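Local coordinates for ZT_dimer domain-containing protein (Thermotoga maritima, PDB 6VDA), which probably moves divalent metal ions such as zinc across the membrane as a cation diffusion facilitator, of which this chain is the metal-binding C-terminal domain, at residues 9-14 and 73-78; 40-45 and 66-71; 44-49 and 58-63. All coordinates share one frame; numbering follows the deposited sequence.

Contact 1 (9-14 and 73-78); sequences LDMYDD and DDIEDV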
loop_
_atom_site.group_PDB
_atom_site.type_symbol
_atom_site.label_atom_id
_atom_site.label_comp_id
_atom_site.label_asym_id
_atom_site.label_seq_id
_atom_site.Cartn_x
_atom_site.Cartn_y
_atom_site.Cartn_z
ATOM N N LEU A 9 -4.275 18.359 15.728
ATOM C CA LEU A 9 -5.029 19.087 14.668
ATOM C C LEU A 9 -4.066 19.805 13.726
ATOM O O LEU A 9 -4.254 19.661 12.502
ATOM C CB LEU A 9 -5.965 20.095 15.342
ATOM C CG LEU A 9 -7.015 20.724 14.430
ATOM C CD1 LEU A 9 -8.080 19.700 14.062
ATOM C CD2 LEU A 9 -7.636 21.947 15.087
ATOM N N ASP A 10 -3.114 20.571 14.282
ATOM C CA ASP A 10 -2.069 21.304 13.528
ATOM C C ASP A 10 -1.511 20.347 12.462
ATOM O O ASP A 10 -1.420 20.743 11.293
ATOM C CB ASP A 10 -0.961 21.856 14.434
ATOM C CG ASP A 10 -0.419 23.187 13.925
ATOM O OD1 ASP A 10 -1.202 24.172 13.910
ATOM O OD2 ASP A 10 0.777 23.205 13.462
ATOM N N MET A 11 -1.214 19.106 12.856
ATOM C CA MET A 11 -0.563 18.089 11.983
ATOM C C MET A 11 -1.496 17.691 10.830
ATOM O O MET A 11 -1.016 17.711 9.673
ATOM C CB MET A 11 -0.176 16.832 12.769
ATOM C CG MET A 11 0.328 15.697 11.883
ATOM S SD MET A 11 1.783 16.141 10.904
ATOM C CE MET A 11 3.061 15.813 12.118
ATOM N N TYR A 12 -2.752 17.313 11.118
ATOM C CA TYR A 12 -3.751 16.932 10.077
ATOM C C TYR A 12 -3.904 18.112 9.116
ATOM O O TYR A 12 -3.984 17.866 7.907
ATOM C CB TYR A 12 -5.099 16.488 10.668
ATOM C CG TYR A 12 -5.115 15.076 11.198
ATOM C CD1 TYR A 12 -4.874 13.995 10.367
ATOM C CD2 TYR A 12 -5.358 14.812 12.536
ATOM C CE1 TYR A 12 -4.870 12.694 10.847
ATOM C CE2 TYR A 12 -5.358 13.516 13.035
ATOM C CZ TYR A 12 -5.120 12.450 12.185
ATOM O OH TYR A 12 -5.118 11.168 12.661
ATOM N N ASP A 13 -3.890 19.343 9.642
ATOM C CA ASP A 13 -4.034 20.592 8.846
ATOM C C ASP A 13 -2.891 20.648 7.828
ATOM O O ASP A 13 -3.189 20.829 6.641
ATOM C CB ASP A 13 -4.107 21.840 9.739
ATOM C CG ASP A 13 -5.450 22.047 10.430
ATOM O OD1 ASP A 13 -6.457 21.502 9.945
ATOM O OD2 ASP A 13 -5.487 22.765 11.448
ATOM N N ASP A 14 -1.646 20.436 8.268
ATOM C CA ASP A 14 -0.422 20.507 7.416
ATOM C C ASP A 14 -0.441 19.394 6.354
ATOM O O ASP A 14 -0.043 19.671 5.211
ATOM C CB ASP A 14 0.851 20.459 8.270
ATOM C CG ASP A 14 0.991 21.648 9.210
ATOM O OD1 ASP A 14 -0.004 22.386 9.378
ATOM O OD2 ASP A 14 2.088 21.833 9.769
ATOM N N ASP A 73 9.543 19.010 9.862
ATOM C CA ASP A 73 10.845 18.362 10.171
ATOM C C ASP A 73 10.648 17.250 11.216
ATOM O O ASP A 73 11.658 16.622 11.580
ATOM C CB ASP A 73 11.888 19.391 10.617
ATOM C CG ASP A 73 11.508 20.180 11.861
ATOM O OD1 ASP A 73 10.736 21.154 11.730
ATOM O OD2 ASP A 73 11.986 19.812 12.951
ATOM N N ASP A 74 9.411 17.000 11.667
ATOM C CA ASP A 74 9.092 15.995 12.720
ATOM C C ASP A 74 8.327 14.800 12.128
ATOM O O ASP A 74 7.930 13.926 12.915
ATOM C CB ASP A 74 8.328 16.630 13.886
ATOM C CG ASP A 74 7.026 17.300 13.496
ATOM O OD1 ASP A 74 6.803 17.488 12.287
ATOM O OD2 ASP A 74 6.246 17.631 14.404
ATOM N N ILE A 75 8.139 14.746 10.803
ATOM C CA ILE A 75 7.602 13.550 10.086
ATOM C C ILE A 75 8.787 12.675 9.666
ATOM O O ILE A 75 9.639 13.166 8.910
ATOM C CB ILE A 75 6.733 13.946 8.876
ATOM C CG1 ILE A 75 5.509 14.763 9.296
ATOM C CG2 ILE A 75 6.332 12.713 8.077
ATOM C CD1 ILE A 75 4.776 15.403 8.139
ATOM N N GLU A 76 8.814 11.425 10.135
ATOM C CA GLU A 76 9.906 10.442 9.900
ATOM C C GLU A 76 9.645 9.698 8.580
ATOM O O GLU A 76 10.615 9.505 7.824
ATOM C CB GLU A 76 10.007 9.491 11.098
ATOM C CG GLU A 76 11.113 8.456 10.982
ATOM C CD GLU A 76 12.535 8.997 11.022
ATOM O OE1 GLU A 76 12.759 10.050 11.657
ATOM O OE2 GLU A 76 13.418 8.357 10.418
ATOM N N ASP A 77 8.396 9.296 8.307
ATOM C CA ASP A 77 8.021 8.618 7.035
ATOM C C ASP A 77 6.530 8.815 6.708
ATOM O O ASP A 77 5.739 9.155 7.616
ATOM C CB ASP A 77 8.370 7.130 7.079
ATOM C CG ASP A 77 8.703 6.544 5.718
ATOM O OD1 ASP A 77 8.346 7.174 4.701
ATOM O OD2 ASP A 77 9.325 5.464 5.685
ATOM N N VAL A 78 6.176 8.609 5.437
ATOM C CA VAL A 78 4.791 8.736 4.906
ATOM C C VAL A 78 4.568 7.617 3.902
ATOM O O VAL A 78 5.303 7.592 2.906
ATOM C CB VAL A 78 4.547 10.099 4.234
ATOM C CG1 VAL A 78 3.114 10.208 3.730
ATOM C CG2 VAL A 78 4.907 11.254 5.157
#
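Met11 and Ile75 have the nearest CA atoms of the two segments, 9.5 Å apart. Segment 9-14 is helical and part of helix 6-19. Segment 73-78 leaves a turn and becomes a strand at Ile75. The helix packs on the sheet of the alpha-beta-beta-alpha-beta domain, the ferredoxin-like fold of CDF C-terminal domains. At this distance the backbones do not meet, and side chains make the contact. Met11 reaches across from the helix. Its CG stands anti to the backbone N (chi1 173°), and the chain then bends at both later torsions. This brings the end methyl CE to 3.9 Å from Ile75 CG1. Ile75 CD1 is nearest the sulfur, 4.1 Å from Met11 SD. The two side chains cross at a slant, CE meeting CG1 and SD meeting CD1. The same methyl also touches a carboxylate: Met11 CE is 4.1 Å from Asp74 OD1, a van der Waals approach. The charge of Asp74 is answered elsewhere, by a salt bridge from OD2 to Arg72. Met11 and Ile75 are buried, and strand 39-48 adds Tyr40, which touches Met11, and Ile42, which touches Ile75. The small interface covers 96 Å². It joins the first helix to the start of the last strand, away from the zinc site. Further along the strand, Asp77 bonds the amide of the next residue. Val78 N donates to Asp77 OD1 at 2.7 Å, on the anti side and 25° out of the carboxylate plane, bent to 139° at the hydrogen.

Contact 2 (40-45 and 66-71); sequences YFIEMD and KEMLKR. With ZN (zinc ion), chain B.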
loop_
_atom_site.group_PDB
_atom_site.type_symbol
_atom_site.label_atom_id
_atom_site.label_comp_id
_atom_site.label_asym_id
_atom_site.label_seq_id
_atom_site.Cartn_x
_atom_site.Cartn_y
_atom_site.Cartn_z
ATOM N N TYR A 40 7.056 11.600 13.899
ATOM C CA TYR A 40 5.684 11.128 13.551
ATOM C C TYR A 40 5.687 10.297 12.255
ATOM O O TYR A 40 6.407 10.652 11.301
ATOM C CB TYR A 40 4.730 12.311 13.350
ATOM C CG TYR A 40 4.248 12.975 14.615
ATOM C CD1 TYR A 40 3.184 12.454 15.334
ATOM C CD2 TYR A 40 4.842 14.136 15.086
ATOM C CE1 TYR A 40 2.730 13.059 16.496
ATOM C CE2 TYR A 40 4.399 14.755 16.245
ATOM C CZ TYR A 40 3.338 14.216 16.952
ATOM O OH TYR A 40 2.895 14.818 18.095
ATOM N N PHE A 41 4.858 9.249 12.208
ATOM C CA PHE A 41 4.674 8.339 11.044
ATOM C C PHE A 41 3.261 8.510 10.474
ATOM O O PHE A 41 2.276 8.354 11.212
ATOM C CB PHE A 41 4.937 6.888 11.454
ATOM C CG PHE A 41 6.366 6.605 11.837
ATOM C CD1 PHE A 41 6.854 6.983 13.080
ATOM C CD2 PHE A 41 7.225 5.966 10.954
ATOM C CE1 PHE A 41 8.172 6.728 13.433
ATOM C CE2 PHE A 41 8.541 5.708 11.308
ATOM C CZ PHE A 41 9.012 6.092 12.545
ATOM N N ILE A 42 3.169 8.809 9.179
ATOM C CA ILE A 42 1.892 9.174 8.503
ATOM C C ILE A 42 1.548 8.119 7.457
ATOM O O ILE A 42 2.415 7.776 6.631
ATOM C CB ILE A 42 1.971 10.573 7.870
ATOM C CG1 ILE A 42 2.251 11.638 8.930
ATOM C CG2 ILE A 42 0.700 10.872 7.084
ATOM C CD1 ILE A 42 2.682 12.947 8.345
ATOM N N GLU A 43 0.297 7.673 7.488
ATOM C CA GLU A 43 -0.274 6.703 6.527
ATOM C C GLU A 43 -1.586 7.282 5.994
ATOM O O GLU A 43 -2.272 7.988 6.754
ATOM C CB GLU A 43 -0.436 5.371 7.247
ATOM C CG GLU A 43 -1.272 4.355 6.507
ATOM C CD GLU A 43 -1.183 2.990 7.162
ATOM O OE1 GLU A 43 -0.800 2.034 6.464
ATOM O OE2 GLU A 43 -1.466 2.899 8.379
ATOM N N MET A 44 -1.910 7.029 4.726
ATOM C CA MET A 44 -3.151 7.555 4.111
ATOM C C MET A 44 -3.521 6.732 2.874
ATOM O O MET A 44 -2.639 6.070 2.297
ATOM C CB MET A 44 -2.977 9.029 3.729
ATOM C CG MET A 44 -2.005 9.281 2.587
ATOM S SD MET A 44 -1.718 11.056 2.322
ATOM C CE MET A 44 -0.585 11.429 3.657
ATOM N N ASP A 45 -4.798 6.771 2.501
ATOM C CA ASP A 45 -5.289 6.323 1.176
ATOM C C ASP A 45 -5.551 7.577 0.347
ATOM O O ASP A 45 -6.049 8.548 0.929
ATOM C CB ASP A 45 -6.558 5.481 1.301
ATOM C CG ASP A 45 -6.332 4.158 2.008
ATOM O OD1 ASP A 45 -5.206 3.939 2.465
ATOM O OD2 ASP A 45 -7.283 3.359 2.084
ATOM N N LYS A 66 7.896 13.467 -0.400
ATOM C CA LYS A 66 9.013 14.443 -0.475
ATOM C C LYS A 66 8.508 15.777 0.090
ATOM O O LYS A 66 9.170 16.314 1.001
ATOM C CB LYS A 66 9.534 14.548 -1.915
ATOM C CG LYS A 66 10.948 15.093 -2.073
ATOM N N GLU A 67 7.342 16.242 -0.374
ATOM C CA GLU A 67 6.715 17.524 0.054
ATOM C C GLU A 67 6.290 17.445 1.523
ATOM O O GLU A 67 6.449 18.463 2.228
ATOM C CB GLU A 67 5.525 17.891 -0.837
ATOM C CG GLU A 67 5.934 18.528 -2.151
ATOM C CD GLU A 67 6.907 19.686 -1.986
ATOM O OE1 GLU A 67 6.595 20.618 -1.203
ATOM O OE2 GLU A 67 7.989 19.638 -2.611
ATOM N N MET A 68 5.774 16.297 1.971
ATOM C CA MET A 68 5.386 16.077 3.391
ATOM C C MET A 68 6.623 16.282 4.275
ATOM O O MET A 68 6.531 17.055 5.234
ATOM C CB MET A 68 4.831 14.667 3.616
ATOM C CG MET A 68 3.536 14.393 2.871
ATOM S SD MET A 68 2.085 15.148 3.636
ATOM C CE MET A 68 2.022 14.210 5.160
ATOM N N LEU A 69 7.738 15.623 3.939
ATOM C CA LEU A 69 8.999 15.638 4.731
ATOM C C LEU A 69 9.589 17.057 4.757
ATOM O O LEU A 69 10.174 17.421 5.790
ATOM C CB LEU A 69 9.981 14.619 4.139
ATOM C CG LEU A 69 10.051 13.267 4.855
ATOM C CD1 LEU A 69 8.669 12.739 5.187
ATOM C CD2 LEU A 69 10.818 12.244 4.032
ATOM N N LYS A 70 9.431 17.826 3.675
ATOM C CA LYS A 70 9.948 19.218 3.555
ATOM C C LYS A 70 9.125 20.164 4.443
ATOM O O LYS A 70 9.703 21.141 4.948
ATOM C CB LYS A 70 9.912 19.708 2.103
ATOM C CG LYS A 70 11.063 19.245 1.219
ATOM C CD LYS A 70 11.189 20.025 -0.083
ATOM N N ARG A 71 7.830 19.890 4.613
ATOM C CA ARG A 71 6.855 20.783 5.302
ATOM C C ARG A 71 7.086 20.734 6.815
ATOM O O ARG A 71 7.164 21.812 7.439
ATOM C CB ARG A 71 5.422 20.352 4.976
ATOM C CG ARG A 71 4.341 21.082 5.759
ATOM C CD ARG A 71 3.796 22.283 5.016
ATOM N NE ARG A 71 2.594 22.801 5.657
ATOM C CZ ARG A 71 1.746 23.662 5.101
ATOM N NH1 ARG A 71 1.956 24.116 3.876
ATOM N NH2 ARG A 71 0.685 24.070 5.775
HETATM ZN ZN ZN B . -9.085 3.487 0.842
#
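No flat group lies between Ile42, Met44 and Met68, the three residues that meet here. The rings and the zinc-binding carboxylate of segment 40-45 are engaged elsewhere. Met11 CE lies above the Tyr40 ring plane but outside the ring, beyond the CG-CD2 bond and 3.8 Å from Tyr40 CD2. The Tyr40 side chain also touches Ile33. Glu76 CG meets the Phe41 ring at CZ, and the Phe41 side chain also touches Val36. The Asp45 carboxylate binds with one oxygen: Asp45 OD2 is 2.2 Å from the zinc ion. The metal is nearer to Asp45 CB, at 3.3 Å, than to OD1. That leaves OD1 to hydrogen-bond His81 ND1, which would fix the rotation of the carboxylate. His29, Glu83 and Glu89 complete the metal site.

The contact itself is apolar and buried. Met68 comes down from the helix with its chain folded at chi2 and chi3 (-77° and -66°), which turns CE toward the strand. This one methyl does all the touching from the helix side. Met68 CE is 3.5 Å from Ile42 CD1, a close fit. The other branch of the same isoleucine is also near, with Ile42 CG2 4.1 Å from Met68 CE. The methionines meet tip to tip, Met44 CE lying 4.1 Å from Met68 CE.

Strand 39-48 and helix 54-71 are the first two elements of a beta-alpha-beta unit that strand 75-84 completes. The contact fastens the last turns of that helix to the middle of the sheet. Ile15 of helix 6-19 also packs on Met68, so both helices share this apolar face. Asp45 follows Met44 directly in the strand and points away from the helix. The zinc therefore sits across the sheet from the methionines. On that side Glu43 OE2 forms a salt bridge with Arg34.

Contact 3 (44-49 and 58-63); sequences MDIEVD and HELTVK. With ZN (zinc ion), chain B.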
loop_
_atom_site.group_PDB
_atom_site.type_symbol
_atom_site.label_atom_id
_atom_site.label_comp_id
_atom_site.label_asym_id
_atom_site.label_seq_id
_atom_site.Cartn_x
_atom_site.Cartn_y
_atom_site.Cartn_z
ATOM N N MET A 44 -1.910 7.029 4.726
ATOM C CA MET A 44 -3.151 7.555 4.111
ATOM C C MET A 44 -3.521 6.732 2.874
ATOM O O MET A 44 -2.639 6.070 2.297
ATOM C CB MET A 44 -2.977 9.029 3.729
ATOM C CG MET A 44 -2.005 9.281 2.587
ATOM S SD MET A 44 -1.718 11.056 2.322
ATOM C CE MET A 44 -0.585 11.429 3.657
ATOM N N ASP A 45 -4.798 6.771 2.501
ATOM C CA ASP A 45 -5.289 6.323 1.176
ATOM C C ASP A 45 -5.551 7.577 0.347
ATOM O O ASP A 45 -6.049 8.548 0.929
ATOM C CB ASP A 45 -6.558 5.481 1.301
ATOM C CG ASP A 45 -6.332 4.158 2.008
ATOM O OD1 ASP A 45 -5.206 3.939 2.465
ATOM O OD2 ASP A 45 -7.283 3.359 2.084
ATOM N N ILE A 46 -5.194 7.562 -0.938
ATOM C CA ILE A 46 -5.652 8.585 -1.921
ATOM C C ILE A 46 -6.354 7.857 -3.064
ATOM O O ILE A 46 -6.065 6.672 -3.286
ATOM C CB ILE A 46 -4.492 9.477 -2.418
ATOM C CG1 ILE A 46 -3.427 8.675 -3.172
ATOM C CG2 ILE A 46 -3.897 10.276 -1.267
ATOM C CD1 ILE A 46 -2.458 9.528 -3.950
ATOM N N GLU A 47 -7.215 8.571 -3.781
ATOM C CA GLU A 47 -7.849 8.098 -5.033
ATOM C C GLU A 47 -7.278 8.883 -6.220
ATOM O O GLU A 47 -7.045 10.106 -6.091
ATOM C CB GLU A 47 -9.363 8.234 -4.908
ATOM C CG GLU A 47 -9.947 7.262 -3.912
ATOM C CD GLU A 47 -11.445 7.385 -3.730
ATOM O OE1 GLU A 47 -12.147 7.597 -4.736
ATOM O OE2 GLU A 47 -11.899 7.275 -2.585
ATOM N N VAL A 48 -7.049 8.191 -7.337
ATOM C CA VAL A 48 -6.620 8.813 -8.624
ATOM C C VAL A 48 -7.480 8.241 -9.747
ATOM O O VAL A 48 -8.076 7.154 -9.580
ATOM C CB VAL A 48 -5.118 8.607 -8.893
ATOM C CG1 VAL A 48 -4.284 9.095 -7.715
ATOM C CG2 VAL A 48 -4.778 7.163 -9.238
ATOM N N ASP A 49 -7.561 8.977 -10.847
ATOM C CA ASP A 49 -8.236 8.503 -12.072
ATOM C C ASP A 49 -7.811 7.041 -12.268
ATOM O O ASP A 49 -6.597 6.771 -12.230
ATOM C CB ASP A 49 -7.909 9.432 -13.243
ATOM C CG ASP A 49 -8.736 9.129 -14.471
ATOM O OD1 ASP A 49 -8.574 8.028 -15.009
ATOM O OD2 ASP A 49 -9.562 9.983 -14.853
ATOM N N HIS A 58 2.875 6.039 -8.885
ATOM C CA HIS A 58 4.031 5.789 -7.986
ATOM C C HIS A 58 4.855 7.073 -7.836
ATOM O O HIS A 58 5.243 7.394 -6.683
ATOM C CB HIS A 58 4.891 4.622 -8.478
ATOM C CG HIS A 58 6.124 4.448 -7.658
ATOM N ND1 HIS A 58 6.126 3.733 -6.478
ATOM C CD2 HIS A 58 7.373 4.939 -7.814
ATOM C CE1 HIS A 58 7.333 3.771 -5.951
ATOM N NE2 HIS A 58 8.114 4.507 -6.750
ATOM N N GLU A 59 5.140 7.742 -8.957
ATOM C CA GLU A 59 5.832 9.061 -9.014
ATOM C C GLU A 59 5.082 10.069 -8.135
ATOM O O GLU A 59 5.743 10.856 -7.436
ATOM C CB GLU A 59 5.893 9.584 -10.453
ATOM C CG GLU A 59 7.149 9.180 -11.204
ATOM C CD GLU A 59 7.147 9.545 -12.684
ATOM O OE1 GLU A 59 6.222 10.270 -13.126
ATOM O OE2 GLU A 59 8.066 9.092 -13.397
ATOM N N LEU A 60 3.750 10.056 -8.202
ATOM C CA LEU A 60 2.881 10.955 -7.411
ATOM C C LEU A 60 3.165 10.737 -5.919
ATOM O O LEU A 60 3.454 11.734 -5.233
ATOM C CB LEU A 60 1.416 10.682 -7.762
ATOM C CG LEU A 60 0.397 11.585 -7.071
ATOM C CD1 LEU A 60 0.718 13.056 -7.304
ATOM C CD2 LEU A 60 -1.010 11.260 -7.543
ATOM N N THR A 61 3.135 9.487 -5.444
ATOM C CA THR A 61 3.342 9.153 -4.010
ATOM C C THR A 61 4.767 9.541 -3.584
ATOM O O THR A 61 4.934 9.986 -2.434
ATOM C CB THR A 61 3.027 7.683 -3.704
ATOM O OG1 THR A 61 4.061 6.879 -4.264
ATOM C CG2 THR A 61 1.676 7.255 -4.235
ATOM N N VAL A 62 5.759 9.383 -4.458
ATOM C CA VAL A 62 7.169 9.785 -4.174
ATOM C C VAL A 62 7.212 11.305 -3.930
ATOM O O VAL A 62 7.779 11.723 -2.902
ATOM C CB VAL A 62 8.111 9.347 -5.311
ATOM C CG1 VAL A 62 9.474 10.029 -5.233
ATOM C CG2 VAL A 62 8.270 7.833 -5.340
ATOM N N LYS A 63 6.615 12.101 -4.824
ATOM C CA LYS A 63 6.601 13.589 -4.737
ATOM C C LYS A 63 5.798 14.028 -3.502
ATOM O O LYS A 63 6.190 15.030 -2.871
ATOM C CB LYS A 63 6.037 14.193 -6.028
ATOM C CG LYS A 63 6.156 15.705 -6.161
ATOM C CD LYS A 63 7.527 16.199 -6.591
HETATM ZN ZN ZN B . -9.085 3.487 0.842
#
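Ile46, Val48 and Leu60 form the apolar contact between strand 39-48 and helix 54-71. These elements belong to the beta-alpha-beta unit of the ferredoxin-like domain. The nearest CA pairs are Ile46 with Thr61 at 9.3 Å and Val48 with Leu60 at 9.8 Å. Leu60 bridges the gap with one methyl. With chi1 at -177°, CG extends away from the backbone N and carries CD2 to the strand. Leu60 CD2 lies 3.9 Å from Val48 CG1. It also reaches Ile46 CD1, at 4.2 Å, so it spans two successive inward residues of the strand. Val48 and Leu60 pass alongside each other in opposite directions. The touching residues are buried, and the two segments together lose 100 Å² to each other. Phe22, Asn24 and Val25 of the loop after the first helix pack on Leu60 as well. Val82 of strand 75-84 touches both Val48 and Thr61.

Packing between subunits adds to this end of the domain. Val48 meets Val54 of the second subunit, and His58 packs on Pro84 of the second subunit. Val48 thus belongs both to this contact and to the dimer interface, in keeping with the dimerisation domain of this family.

The polar bonds lie within the helix or lead outside the two segments. On the strand, Glu47 OE1 accepts a hydrogen bond from Gly86 N. Asp45 and Glu47 point away from the helix, on the metal side of the sheet. In the helix, His58 O takes two donors. Val62 N makes the regular helical bond, at 3.0 Å. The hydroxyl Thr61 OG1 donates to His58 O at 2.7 Å, tilted 23° from the carbonyl plane.

All three contacts pack helices onto one face of the same three-stranded sheet. Contacts 2 and 3 both join strand 39-48 to helix 54-71, contact 3 at earlier helix turns and contact 2 at the last. Their centres are about 12 Å apart, and they share Met44 and Asp45. Contact 1 brings in helix 6-19 and strand 75-84, and both are nested in the chain loop it closes. Its centre is about 6 Å from that of contact 2 and about 17 Å from that of contact 3. Backbone pairing of Tyr40 with Asp74 and Glu76 ties contacts 1 and 2. The row ends where the second subunit packs; the zinc lies on the sheet's other face.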